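Local structure of peptidase S15/CocE/NonD (Thaumarchaeota archaeon SCGC AB-539-E09, 4PF1) at residues V470-V484 with V562-V576. The protein is an aminopeptidase of the S15 serine peptidase family that probably releases residues from peptide N-termini with an alpha/beta hydrolase catalytic domain. Numbering follows the deposited sequence.
Sequences VLVWATEPLKEPLRV and VSHTFLPGHRIMVQV
Thr475 OG1 is gripped twice: Thr475 OG1 accepts the backbone N-H of Ile572 N at 3.1 Å, with a nearly straight bond (175°), and donates to Glu476 O, lying above the plane of that carbonyl. A chi1 of 71° sets the hydroxyl between its own backbone N and carbonyl carbon, where it can reach Ile572 N. In return Thr475 N donates to Ile572 O at 3.0 Å. The side-chain oxygen thus takes the place of a strand carbonyl just past the ladder of 471-474 with 571-576. A valine here would probably leave Ile572 N without its acceptor and Glu476 O without the hydroxyl that donates to it.

Beyond it, in one of the two modelled conformers of Arg571, Pro477 lays CD over one face of the guanidinium, 3.8 Å from Arg571 CZ. Leu478 N and O bond to His570 O and Gly569 N, tying the loop to the type II turn 567-570.

The chain then pairs again as strand 482-484 with 562-566, its register shifted by one. The Phe566 ring lies between His564 CD2, from its own strand, and Ile572 CG1, from the next strand, each 3.6 Å above an opposite face. Leu478 CD1 reaches Phe566 CB at 3.5 Å, and Leu482 CD2 touches both Phe566 CD2 and Ile572 CD1. On the first ladder, Trp473 turns the CZ3 edge of its ring to Val576 CG2 at 3.7 Å; its NE1 bonds to Asp426.

Two antiparallel ladders are therefore joined through backbone and hydroxyl hydrogen bonds in the loops and an apolar cluster of Leu478, Leu482, Phe566 and Ile572, within the C-terminal non-catalytic domain. Arg483 makes a salt bridge and Thr565 a hydrogen bond to Glu379, which ties the second ladder to strand 375-379 of the large mixed sheet.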
ATOM      1  N   VAL A 470      -9.200  14.473  29.885  1.00 13.89           N
ATOM      2  CA  VAL A 470      -8.561  15.484  29.029  1.00 13.62           C
ATOM      3  C   VAL A 470      -9.501  16.700  28.921  1.00 17.23           C
ATOM      4  O   VAL A 470     -10.711  16.523  28.779  1.00 16.54           O
ATOM      5  CB  VAL A 470      -8.203  14.908  27.610  1.00 17.29           C
ATOM      6  CG1 VAL A 470      -7.612  15.984  26.693  1.00 16.83           C
ATOM      7  CG2 VAL A 470      -7.258  13.709  27.704  1.00 16.80           C
ATOM      8  N   LEU A 471      -8.951  17.926  29.002  1.00 14.07           N
ATOM      9  CA  LEU A 471      -9.742  19.147  28.842  1.00 13.87           C
ATOM     10  C   LEU A 471      -9.545  19.697  27.448  1.00 17.69           C
ATOM     11  O   LEU A 471      -8.445  19.598  26.902  1.00 17.00           O
ATOM     12  CB  LEU A 471      -9.385  20.207  29.888  1.00 14.03           C
ATOM     13  CG  LEU A 471      -9.698  19.887  31.352  1.00 18.46           C
ATOM     14  CD1 LEU A 471      -9.287  21.027  32.241  1.00 18.52           C
ATOM     15  CD2 LEU A 471     -11.189  19.566  31.566  1.00 20.34           C
ATOM     16  N   VAL A 472     -10.616  20.224  26.844  1.00 14.51           N
ATOM     17  CA  VAL A 472     -10.569  20.731  25.469  1.00 14.64           C
ATOM     18  C   VAL A 472     -11.226  22.119  25.377  1.00 17.86           C
ATOM     19  O   VAL A 472     -12.283  22.349  25.968  1.00 17.62           O
ATOM     20  CB  VAL A 472     -11.235  19.732  24.461  1.00 18.68           C
ATOM     21  CG1 VAL A 472     -10.963  20.141  23.019  1.00 18.70           C
ATOM     22  CG2 VAL A 472     -10.774  18.290  24.700  1.00 18.26           C
ATOM     23  N   TRP A 473     -10.586  23.035  24.627  1.00 13.29           N
ATOM     24  CA  TRP A 473     -11.082  24.380  24.319  1.00 12.66           C
ATOM     25  C   TRP A 473     -10.790  24.676  22.857  1.00 17.08           C
ATOM     26  O   TRP A 473      -9.716  24.325  22.369  1.00 16.40           O
ATOM     27  CB  TRP A 473     -10.441  25.453  25.216  1.00 11.09           C
ATOM     28  CG  TRP A 473     -10.639  25.242  26.687  1.00 11.64           C
ATOM     29  CD1 TRP A 473     -11.698  25.657  27.442  1.00 14.85           C
ATOM     30  CD2 TRP A 473      -9.728  24.600  27.585  1.00 10.99           C
ATOM     31  NE1 TRP A 473     -11.502  25.310  28.761  1.00 14.28           N
ATOM     32  CE2 TRP A 473     -10.299  24.659  28.877  1.00 15.15           C
ATOM     33  CE3 TRP A 473      -8.464  24.002  27.430  1.00 11.49           C
ATOM     34  CZ2 TRP A 473      -9.659  24.125  30.002  1.00 14.01           C
ATOM     35  CZ3 TRP A 473      -7.834  23.476  28.545  1.00 12.63           C
ATOM     36  CH2 TRP A 473      -8.420  23.558  29.815  1.00 13.53           C
ATOM     37  N   ALA A 474     -11.737  25.301  22.153  1.00 14.29           N
ATOM     38  CA  ALA A 474     -11.558  25.620  20.740  1.00 14.33           C
ATOM     39  C   ALA A 474     -12.278  26.899  20.360  1.00 19.05           C
ATOM     40  O   ALA A 474     -13.351  27.188  20.892  1.00 19.08           O
ATOM     41  CB  ALA A 474     -12.059  24.469  19.872  1.00 14.79           C
ATOM     42  N   THR A 475     -11.689  27.663  19.430  1.00 16.12           N
ATOM     43  CA  THR A 475     -12.302  28.880  18.890  1.00 16.59           C
ATOM     44  C   THR A 475     -13.398  28.473  17.906  1.00 21.39           C
ATOM     45  O   THR A 475     -13.481  27.301  17.540  1.00 20.01           O
ATOM     46  CB  THR A 475     -11.237  29.758  18.174  1.00 21.78           C
ATOM     47  OG1 THR A 475     -10.849  29.125  16.951  1.00 19.44           O
ATOM     48  CG2 THR A 475     -10.010  30.041  19.032  1.00 20.13           C
ATOM     49  N   GLU A 476     -14.206  29.433  17.437  1.00 20.24           N
ATOM     50  CA  GLU A 476     -15.175  29.152  16.376  1.00 20.77           C
ATOM     51  C   GLU A 476     -14.394  29.118  15.042  1.00 24.64           C
ATOM     52  O   GLU A 476     -13.252  29.598  15.027  1.00 23.95           O
ATOM     53  CB  GLU A 476     -16.299  30.211  16.361  1.00 22.92           C
ATOM     54  CG  GLU A 476     -17.370  30.003  17.431  1.00 35.35           C
ATOM     55  CD  GLU A 476     -18.062  28.649  17.441  1.00 61.23           C
ATOM     56  OE1 GLU A 476     -18.538  28.209  16.369  1.00 62.49           O
ATOM     57  OE2 GLU A 476     -18.147  28.036  18.530  1.00 55.44           O
ATOM     58  N   PRO A 477     -14.908  28.517  13.933  1.00 21.58           N
ATOM     59  CA  PRO A 477     -14.120  28.522  12.679  1.00 21.30           C
ATOM     60  C   PRO A 477     -13.745  29.947  12.263  1.00 25.28           C
ATOM     61  O   PRO A 477     -14.599  30.839  12.283  1.00 24.87           O
ATOM     62  CB  PRO A 477     -15.055  27.863  11.655  1.00 23.09           C
ATOM     63  CG  PRO A 477     -16.053  27.125  12.457  1.00 27.47           C
ATOM     64  CD  PRO A 477     -16.223  27.872  13.739  1.00 23.23           C
ATOM     65  N   LEU A 478     -12.452  30.171  11.965  1.00 21.61           N
ATOM     66  CA  LEU A 478     -11.919  31.485  11.599  1.00 21.54           C
ATOM     67  C   LEU A 478     -12.467  31.960  10.264  1.00 26.93           C
ATOM     68  O   LEU A 478     -12.573  31.172   9.325  1.00 26.83           O
ATOM     69  CB  LEU A 478     -10.381  31.463  11.559  1.00 21.04           C
ATOM     70  CG  LEU A 478      -9.662  31.139  12.877  1.00 25.54           C
ATOM     71  CD1 LEU A 478      -8.192  31.004  12.656  1.00 25.42           C
ATOM     72  CD2 LEU A 478      -9.931  32.197  13.947  1.00 28.10           C
ATOM     73  N   LYS A 479     -12.832  33.248  10.187  1.00 24.33           N
ATOM     74  CA  LYS A 479     -13.383  33.843   8.971  1.00 24.57           C
ATOM     75  C   LYS A 479     -12.270  34.447   8.112  1.00 28.92           C
ATOM     76  O   LYS A 479     -12.445  34.618   6.906  1.00 29.21           O
ATOM     77  CB  LYS A 479     -14.448  34.890   9.316  1.00 27.62           C
ATOM     78  CG  LYS A 479     -15.734  34.271   9.856  1.00 37.80           C
ATOM     79  CD  LYS A 479     -16.926  35.192   9.676  1.00 46.84           C
ATOM     80  CE  LYS A 479     -18.203  34.425   9.424  1.00 54.05           C
ATOM     81  NZ  LYS A 479     -18.259  33.872   8.042  1.00 58.20           N
ATOM     82  N   GLU A 480     -11.121  34.749   8.733  1.00 24.92           N
ATOM     83  CA  GLU A 480      -9.942  35.290   8.059  1.00 24.68           C
ATOM     84  C   GLU A 480      -8.678  34.564   8.572  1.00 27.45           C
ATOM     85  O   GLU A 480      -8.722  33.974   9.657  1.00 25.72           O
ATOM     86  CB  GLU A 480      -9.836  36.816   8.277  1.00 26.71           C
ATOM     87  CG  GLU A 480     -10.874  37.639   7.518  1.00 38.86           C
ATOM     88  CD  GLU A 480     -10.762  37.683   6.000  1.00 62.69           C
ATOM     89  OE1 GLU A 480     -11.794  37.945   5.343  1.00 60.83           O
ATOM     90  OE2 GLU A 480      -9.643  37.490   5.471  1.00 55.93           O
ATOM     91  N   PRO A 481      -7.547  34.570   7.818  1.00 23.95           N
ATOM     92  CA  PRO A 481      -6.348  33.861   8.304  1.00 23.08           C
ATOM     93  C   PRO A 481      -5.724  34.510   9.548  1.00 26.22           C
ATOM     94  O   PRO A 481      -5.727  35.737   9.677  1.00 26.58           O
ATOM     95  CB  PRO A 481      -5.395  33.921   7.108  1.00 24.91           C
ATOM     96  CG  PRO A 481      -5.826  35.113   6.338  1.00 29.95           C
ATOM     97  CD  PRO A 481      -7.310  35.179   6.491  1.00 25.83           C
ATOM     98  N   LEU A 482      -5.203  33.674  10.469  1.00 21.16           N
ATOM     99  CA  LEU A 482      -4.539  34.119  11.695  1.00 20.14           C
ATOM    100  C   LEU A 482      -3.090  33.624  11.688  1.00 22.26           C
ATOM    101  O   LEU A 482      -2.850  32.416  11.677  1.00 21.50           O
ATOM    102  CB  LEU A 482      -5.298  33.607  12.935  1.00 19.99           C
ATOM    103  CG  LEU A 482      -4.997  34.315  14.252  1.00 24.49           C
ATOM    104  CD1 LEU A 482      -6.266  34.568  15.028  1.00 25.07           C
ATOM    105  CD2 LEU A 482      -4.029  33.510  15.096  1.00 26.79           C
ATOM    106  N   ARG A 483      -2.134  34.558  11.652  1.00 18.06           N
ATOM    107  CA  ARG A 483      -0.704  34.250  11.588  1.00 17.11           C
ATOM    108  C   ARG A 483      -0.061  34.302  12.964  1.00 20.85           C
ATOM    109  O   ARG A 483      -0.208  35.299  13.668  1.00 20.20           O
ATOM    110  CB  ARG A 483       0.024  35.235  10.650  1.00 15.31           C
ATOM    111  CG  ARG A 483      -0.455  35.226   9.198  1.00 19.30           C
ATOM    112  CD  ARG A 483       0.440  36.089   8.326  1.00 18.80           C
ATOM    113  NE  ARG A 483       1.778  35.507   8.173  1.00 20.60           N
ATOM    114  CZ  ARG A 483       2.889  36.216   8.007  1.00 33.83           C
ATOM    115  NH1 ARG A 483       2.840  37.542   7.985  1.00 26.67           N
ATOM    116  NH2 ARG A 483       4.059  35.608   7.882  1.00 23.00           N
ATOM    117  N   VAL A 484       0.685  33.246  13.334  1.00 17.28           N
ATOM    118  CA  VAL A 484       1.415  33.181  14.610  1.00 17.06           C
ATOM    119  C   VAL A 484       2.907  32.908  14.348  1.00 19.79           C
ATOM    120  O   VAL A 484       3.248  32.186  13.411  1.00 18.17           O
ATOM    121  CB  VAL A 484       0.824  32.155  15.620  1.00 20.72           C
ATOM    122  CG1 VAL A 484      -0.506  32.641  16.196  1.00 20.64           C
ATOM    123  CG2 VAL A 484       0.687  30.761  14.999  1.00 20.19           C
ATOM    124  N   VAL A 562       6.457  28.165  16.825  1.00 11.40           N
ATOM    125  CA  VAL A 562       5.413  28.156  15.805  1.00 11.64           C
ATOM    126  C   VAL A 562       5.718  29.204  14.726  1.00 15.96           C
ATOM    127  O   VAL A 562       6.299  30.251  15.007  1.00 15.60           O
ATOM    128  CB  VAL A 562       3.973  28.340  16.369  1.00 16.14           C
ATOM    129  CG1 VAL A 562       3.509  27.099  17.122  1.00 15.67           C
ATOM    130  CG2 VAL A 562       3.853  29.597  17.238  1.00 16.47           C
ATOM    131  N   SER A 563       5.331  28.891  13.497  1.00 12.18           N
ATOM    132  CA  SER A 563       5.401  29.731  12.307  1.00 12.15           C
ATOM    133  C   SER A 563       4.306  29.203  11.438  1.00 16.51           C
ATOM    134  O   SER A 563       4.505  28.236  10.700  1.00 16.41           O
ATOM    135  CB  SER A 563       6.776  29.638  11.645  1.00 14.39           C
ATOM    136  OG  SER A 563       6.923  30.643  10.657  1.00 18.11           O
ATOM    137  N   HIS A 564       3.085  29.675  11.698  1.00 12.94           N
ATOM    138  CA  HIS A 564       1.909  29.071  11.108  1.00 12.40           C
ATOM    139  C   HIS A 564       0.817  30.070  10.778  1.00 16.90           C
ATOM    140  O   HIS A 564       0.655  31.084  11.464  1.00 16.91           O
ATOM    141  CB  HIS A 564       1.360  28.036  12.113  1.00 12.39           C
ATOM    142  CG  HIS A 564       0.227  27.199  11.610  1.00 15.05           C
ATOM    143  ND1 HIS A 564       0.428  26.211  10.667  1.00 16.17           N
ATOM    144  CD2 HIS A 564      -1.069  27.182  11.997  1.00 16.06           C
ATOM    145  CE1 HIS A 564      -0.755  25.651  10.481  1.00 15.27           C
ATOM    146  NE2 HIS A 564      -1.684  26.194  11.267  1.00 15.55           N
ATOM    147  N   THR A 565       0.029  29.743   9.753  1.00 13.58           N
ATOM    148  CA  THR A 565      -1.167  30.480   9.413  1.00 13.87           C
ATOM    149  C   THR A 565      -2.364  29.567   9.650  1.00 17.02           C
ATOM    150  O   THR A 565      -2.484  28.528   9.002  1.00 16.00           O
ATOM    151  CB  THR A 565      -1.118  31.025   7.969  1.00 22.82           C
ATOM    152  OG1 THR A 565      -0.125  32.042   7.894  1.00 24.34           O
ATOM    153  CG2 THR A 565      -2.457  31.606   7.518  1.00 19.85           C
ATOM    154  N   PHE A 566      -3.225  29.940  10.604  1.00 14.03           N
ATOM    155  CA  PHE A 566      -4.490  29.256  10.848  1.00 13.72           C
ATOM    156  C   PHE A 566      -5.450  29.777   9.779  1.00 19.32           C
ATOM    157  O   PHE A 566      -5.880  30.933   9.848  1.00 19.96           O
ATOM    158  CB  PHE A 566      -5.003  29.532  12.274  1.00 15.04           C
ATOM    159  CG  PHE A 566      -4.204  28.913  13.398  1.00 15.76           C
ATOM    160  CD1 PHE A 566      -4.421  27.593  13.784  1.00 18.14           C
ATOM    161  CD2 PHE A 566      -3.283  29.666  14.116  1.00 17.47           C
ATOM    162  CE1 PHE A 566      -3.696  27.025  14.836  1.00 18.49           C
ATOM    163  CE2 PHE A 566      -2.565  29.098  15.176  1.00 19.95           C
ATOM    164  CZ  PHE A 566      -2.777  27.782  15.530  1.00 17.65           C
ATOM    165  N   LEU A 567      -5.665  28.983   8.723  1.00 15.60           N
ATOM    166  CA  LEU A 567      -6.438  29.391   7.548  1.00 15.83           C
ATOM    167  C   LEU A 567      -7.966  29.500   7.820  1.00 19.90           C
ATOM    168  O   LEU A 567      -8.448  28.941   8.805  1.00 18.47           O
ATOM    169  CB  LEU A 567      -6.172  28.408   6.383  1.00 15.79           C
ATOM    170  CG  LEU A 567      -4.784  28.477   5.735  1.00 20.42           C
ATOM    171  CD1 LEU A 567      -4.491  27.216   4.946  1.00 20.28           C
ATOM    172  CD2 LEU A 567      -4.651  29.700   4.832  1.00 23.83           C
ATOM    173  N   PRO A 568      -8.744  30.219   6.951  1.00 17.70           N
ATOM    174  CA  PRO A 568     -10.204  30.314   7.173  1.00 18.21           C
ATOM    175  C   PRO A 568     -10.882  28.939   7.203  1.00 21.99           C
ATOM    176  O   PRO A 568     -10.511  28.044   6.438  1.00 21.45           O
ATOM    177  CB  PRO A 568     -10.692  31.150   5.984  1.00 20.46           C
ATOM    178  CG  PRO A 568      -9.496  31.903   5.529  1.00 24.64           C
ATOM    179  CD  PRO A 568      -8.339  30.986   5.753  1.00 19.55           C
ATOM    180  N   GLY A 569     -11.839  28.777   8.114  1.00 18.35           N
ATOM    181  CA  GLY A 569     -12.536  27.510   8.316  1.00 17.86           C
ATOM    182  C   GLY A 569     -11.871  26.637   9.367  1.00 20.45           C
ATOM    183  O   GLY A 569     -12.487  25.695   9.876  1.00 20.17           O
ATOM    184  N   HIS A 570     -10.598  26.944   9.701  1.00 15.75           N
ATOM    185  CA  HIS A 570      -9.847  26.224  10.734  1.00 14.68           C
ATOM    186  C   HIS A 570     -10.147  26.794  12.121  1.00 18.70           C
ATOM    187  O   HIS A 570     -10.558  27.951  12.235  1.00 19.14           O
ATOM    188  CB  HIS A 570      -8.323  26.300  10.471  1.00 14.63           C
ATOM    189  CG  HIS A 570      -7.851  25.557   9.258  1.00 17.43           C
ATOM    190  ND1 HIS A 570      -7.081  24.415   9.368  1.00 18.30           N
ATOM    191  CD2 HIS A 570      -8.005  25.854   7.947  1.00 19.32           C
ATOM    192  CE1 HIS A 570      -6.807  24.042   8.129  1.00 17.64           C
ATOM    193  NE2 HIS A 570      -7.341  24.877   7.240  1.00 18.65           N
ATOM    194  N   ARG A 571      -9.929  25.989  13.169  0.50 15.06           N
ATOM    195  CA  ARG A 571     -10.100  26.411  14.562  0.50 14.79           C
ATOM    196  C   ARG A 571      -8.770  26.309  15.299  0.50 18.23           C
ATOM    197  O   ARG A 571      -7.928  25.480  14.939  0.50 17.35           O
ATOM    198  CB  ARG A 571     -11.147  25.542  15.290  0.50 14.33           C
ATOM    199  CG  ARG A 571     -12.566  25.580  14.731  0.50 21.23           C
ATOM    200  CD  ARG A 571     -13.464  24.706  15.592  0.50 23.58           C
ATOM    201  NE  ARG A 571     -14.705  24.317  14.920  0.50 26.01           N
ATOM    202  CZ  ARG A 571     -15.917  24.462  15.448  0.50 37.41           C
ATOM    203  NH1 ARG A 571     -16.068  25.017  16.645  0.50 24.89           N
ATOM    204  NH2 ARG A 571     -16.990  24.064  14.777  0.50 22.51           N
ATOM    205  N   ILE A 572      -8.590  27.125  16.347  1.00 14.68           N
ATOM    206  CA  ILE A 572      -7.408  27.040  17.212  1.00 13.92           C
ATOM    207  C   ILE A 572      -7.856  26.246  18.433  1.00 16.69           C
ATOM    208  O   ILE A 572      -8.869  26.590  19.046  1.00 16.07           O
ATOM    209  CB  ILE A 572      -6.785  28.418  17.587  1.00 17.52           C
ATOM    210  CG1 ILE A 572      -6.487  29.267  16.327  1.00 17.89           C
ATOM    211  CG2 ILE A 572      -5.513  28.209  18.435  1.00 18.55           C
ATOM    212  CD1 ILE A 572      -6.286  30.748  16.573  1.00 26.37           C
ATOM    213  N   MET A 573      -7.167  25.142  18.738  1.00 12.77           N
ATOM    214  CA  MET A 573      -7.546  24.287  19.857  1.00 11.90           C
ATOM    215  C   MET A 573      -6.453  24.195  20.912  1.00 16.01           C
ATOM    216  O   MET A 573      -5.262  24.203  20.593  1.00 15.57           O
ATOM    217  CB  MET A 573      -7.913  22.879  19.353  1.00 13.41           C
ATOM    218  CG  MET A 573      -8.276  21.895  20.453  1.00 15.98           C
ATOM    219  SD  MET A 573      -8.767  20.292  19.800  1.00 18.99           S
ATOM    220  CE  MET A 573     -10.484  20.620  19.407  1.00 15.81           C
ATOM    221  N   VAL A 574      -6.877  24.088  22.174  1.00 13.10           N
ATOM    222  CA  VAL A 574      -6.008  23.870  23.318  1.00 12.88           C
ATOM    223  C   VAL A 574      -6.496  22.610  24.056  1.00 16.89           C
ATOM    224  O   VAL A 574      -7.681  22.508  24.391  1.00 17.16           O
ATOM    225  CB  VAL A 574      -5.922  25.113  24.251  1.00 16.96           C
ATOM    226  CG1 VAL A 574      -5.228  24.774  25.573  1.00 16.98           C
ATOM    227  CG2 VAL A 574      -5.211  26.267  23.556  1.00 16.67           C
ATOM    228  N   GLN A 575      -5.594  21.638  24.254  1.00 12.37           N
ATOM    229  CA  GLN A 575      -5.884  20.415  25.002  1.00 11.50           C
ATOM    230  C   GLN A 575      -4.964  20.332  26.216  1.00 14.00           C
ATOM    231  O   GLN A 575      -3.769  20.610  26.096  1.00 13.26           O
ATOM    232  CB  GLN A 575      -5.747  19.165  24.114  1.00 12.35           C
ATOM    233  CG  GLN A 575      -6.975  18.903  23.237  1.00 16.87           C
ATOM    234  CD  GLN A 575      -6.904  17.610  22.448  1.00 26.57           C
ATOM    235  OE1 GLN A 575      -6.248  16.638  22.835  1.00 20.31           O
ATOM    236  NE2 GLN A 575      -7.628  17.556  21.341  1.00 16.72           N
ATOM    237  N   VAL A 576      -5.532  20.031  27.401  1.00 10.95           N
ATOM    238  CA  VAL A 576      -4.765  19.897  28.649  1.00 10.75           C
ATOM    239  C   VAL A 576      -5.028  18.505  29.273  1.00 14.58           C
ATOM    240  O   VAL A 576      -6.179  18.089  29.414  1.00 14.23           O
ATOM    241  CB  VAL A 576      -5.030  21.062  29.651  1.00 14.79           C
ATOM    242  CG1 VAL A 576      -4.530  20.723  31.062  1.00 14.68           C
ATOM    243  CG2 VAL A 576      -4.391  22.357  29.161  1.00 14.73           C
TER